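PDB 3HN0: nitrate transport protein from Parabacteroides distasonis, which is probably the substrate-binding component of an ABC transporter, with nitrate a possible but unproven ligand. Local coordinates for residues A[217-220]-A[221-225]. Sequence-based numbering, arbitrary orientation.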
ATOM      1  N   THR A 217      16.637  -4.239 -18.707  1.00 12.93           N
ATOM      2  CA  THR A 217      15.261  -3.922 -19.146  1.00 12.11           C
ATOM      3  C   THR A 217      15.281  -2.614 -19.942  1.00 13.86           C
ATOM      4  O   THR A 217      14.760  -2.547 -21.045  1.00 11.69           O
ATOM      5  CB  THR A 217      14.325  -3.864 -17.948  1.00 12.00           C
ATOM      6  OG1 THR A 217      14.319  -5.138 -17.285  1.00 10.85           O
ATOM      7  CG2 THR A 217      12.864  -3.458 -18.351  1.00 11.66           C
ATOM      8  N   ILE A 218      15.927  -1.586 -19.378  1.00 11.24           N
ATOM      9  CA  ILE A 218      16.033  -0.317 -20.030  1.00 11.13           C
ATOM     10  C   ILE A 218      16.746  -0.440 -21.373  1.00 12.15           C
ATOM     11  O   ILE A 218      16.305   0.103 -22.385  1.00 12.35           O
ATOM     12  CB  ILE A 218      16.747   0.719 -19.117  1.00 11.00           C
ATOM     13  CG1 ILE A 218      15.846   1.055 -17.906  1.00 11.41           C
ATOM     14  CG2 ILE A 218      17.102   1.999 -19.915  1.00 15.81           C
ATOM     15  CD1 ILE A 218      16.532   1.734 -16.734  1.00 14.72           C
ATOM     16  N   HIS A 219      17.870  -1.155 -21.363  1.00 14.29           N
ATOM     17  CA  HIS A 219      18.652  -1.402 -22.546  1.00 13.97           C
ATOM     18  C   HIS A 219      17.780  -1.994 -23.637  1.00 14.00           C
ATOM     19  O   HIS A 219      17.831  -1.562 -24.781  1.00 13.57           O
ATOM     20  CB  HIS A 219      19.812  -2.358 -22.202  1.00 14.18           C
ATOM     21  CG  HIS A 219      20.819  -2.501 -23.293  1.00 21.77           C
ATOM     22  ND1 HIS A 219      21.795  -1.554 -23.516  1.00 31.71           N
ATOM     23  CD2 HIS A 219      21.022  -3.479 -24.205  1.00 24.79           C
ATOM     24  CE1 HIS A 219      22.540  -1.931 -24.537  1.00 32.48           C
ATOM     25  NE2 HIS A 219      22.090  -3.090 -24.978  1.00 26.32           N
ATOM     26  N   SER A 220      16.993  -3.002 -23.284  1.00 13.59           N
ATOM     27  CA  SER A 220      16.123  -3.641 -24.280  1.00 14.51           C
ATOM     28  C   SER A 220      15.043  -2.704 -24.800  1.00 15.33           C
ATOM     29  O   SER A 220      14.769  -2.660 -25.990  1.00 14.10           O
ATOM     30  CB  SER A 220      15.501  -4.932 -23.744  1.00 17.22           C
ATOM     31  OG  SER A 220      14.769  -5.528 -24.776  1.00 22.77           O
ATOM     32  N   LEU A 221      14.417  -1.930 -23.916  1.00 13.54           N
ATOM     33  CA  LEU A 221      13.436  -0.966 -24.354  1.00 11.29           C
ATOM     34  C   LEU A 221      14.024   0.067 -25.314  1.00 13.28           C
ATOM     35  O   LEU A 221      13.389   0.451 -26.279  1.00 13.17           O
ATOM     36  CB  LEU A 221      12.780  -0.283 -23.164  1.00 11.93           C
ATOM     37  CG  LEU A 221      11.849  -1.196 -22.335  1.00 13.73           C
ATOM     38  CD1 LEU A 221      11.803  -0.572 -20.948  1.00 12.37           C
ATOM     39  CD2 LEU A 221      10.415  -1.360 -22.959  1.00 12.29           C
ATOM     40  N   GLU A 222      15.249   0.488 -25.026  1.00 13.25           N
ATOM     41  CA  GLU A 222      15.938   1.458 -25.883  1.00 11.74           C
ATOM     42  C   GLU A 222      16.230   0.838 -27.251  1.00 12.73           C
ATOM     43  O   GLU A 222      15.934   1.457 -28.269  1.00 14.23           O
ATOM     44  CB  GLU A 222      17.205   1.928 -25.222  1.00  9.50           C
ATOM     45  CG  GLU A 222      16.941   2.901 -24.089  1.00 11.22           C
ATOM     46  CD  GLU A 222      18.164   3.187 -23.228  1.00 20.06           C
ATOM     47  OE1 GLU A 222      19.216   2.516 -23.387  1.00 18.81           O
ATOM     48  OE2 GLU A 222      18.078   4.094 -22.370  1.00 17.36           O
ATOM     49  N   GLU A 223      16.759  -0.385 -27.268  1.00 13.76           N
ATOM     50  CA  GLU A 223      17.022  -1.051 -28.548  1.00 14.11           C
ATOM     51  C   GLU A 223      15.789  -1.200 -29.416  1.00 15.68           C
ATOM     52  O   GLU A 223      15.887  -1.130 -30.646  1.00 16.85           O
ATOM     53  CB  GLU A 223      17.710  -2.414 -28.338  1.00 15.77           C
ATOM     54  CG  GLU A 223      19.146  -2.217 -27.843  1.00 14.43           C
ATOM     55  CD  GLU A 223      19.944  -3.495 -27.746  1.00 14.92           C
ATOM     56  OE1 GLU A 223      19.341  -4.595 -27.724  1.00 20.78           O
ATOM     57  OE2 GLU A 223      21.188  -3.417 -27.722  1.00 13.48           O
ATOM     58  N   HIS A 224      14.653  -1.445 -28.786  1.00 13.86           N
ATOM     59  CA  HIS A 224      13.358  -1.606 -29.484  1.00 17.03           C
ATOM     60  C   HIS A 224      12.665  -0.297 -29.786  1.00 16.97           C
ATOM     61  O   HIS A 224      11.543  -0.305 -30.284  1.00 18.75           O
ATOM     62  CB  HIS A 224      12.395  -2.547 -28.716  1.00 17.29           C
ATOM     63  CG  HIS A 224      12.801  -3.990 -28.778  1.00 17.27           C
ATOM     64  ND1 HIS A 224      13.761  -4.522 -27.949  1.00 17.66           N
ATOM     65  CD2 HIS A 224      12.381  -5.006 -29.573  1.00 20.34           C
ATOM     66  CE1 HIS A 224      13.940  -5.804 -28.251  1.00 22.25           C
ATOM     67  NE2 HIS A 224      13.113  -6.121 -29.232  1.00 16.34           N
ATOM     68  N   GLY A 225      13.328   0.817 -29.503  1.00 16.28           N
ATOM     69  CA  GLY A 225      12.816   2.162 -29.769  1.00 18.69           C
ATOM     70  C   GLY A 225      11.605   2.625 -28.955  1.00 18.75           C
ATOM     71  O   GLY A 225      10.881   3.523 -29.380  1.00 19.43           O
TER
HETATM   72  O   HOH W   1      20.891   1.097 -21.664  1.00 21.65           O
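The backbone amides of L221, E222, E223 and H224 each bond to the carbonyl four residues earlier, from T217 O to S220 O, and the last turn of helix 214-223 then ends in a Schellman motif at G225, which takes positive phi and returns its N to E222 O. S220 O is gripped twice at this end: H224 N reaches it at 3.1 Å, and H224 ND1 comes in from the opposite face of the carbonyl plane at 2.9 Å. The second bond is fairly straight (162° at the hydrogen) and leaves the imidazole edge within the ring plane, although it meets the oxygen from above the carbonyl plane. It fixes the rotation of the H224 ring, and ND1 carries a proton. On another flank I218 and E222, one turn apart, run beside each other in the same direction; CG2 of I218 touches E222 OE2 at 3.4 Å. With CG anti to its own carbonyl carbon (chi1 -75°), the extended E222 chain runs back past I218 O and brings its carboxylate to a water, which donates to E222 OE1 (2.8 Å), while OE2 accepts from G230 N. That water also lies in the plane of the H219 ring, a weak 3.4 Å from H219 ND1. On the exposed side the H219 ring and E223 carboxylate planes are 54° apart, and H219 NE2 stands 2.9 Å from E223 OE2. T217 CG2 and L221 CD1 meet more loosely, at 4.0 Å, on the buried side. There both residues pack on I18 of helix 16-19 and A21 of helix 21-25. S220 OG bonds to E25 at the end of that second helix, and I218, on another side of helix 214-223, rests on P234 and I237 of helix 234-240.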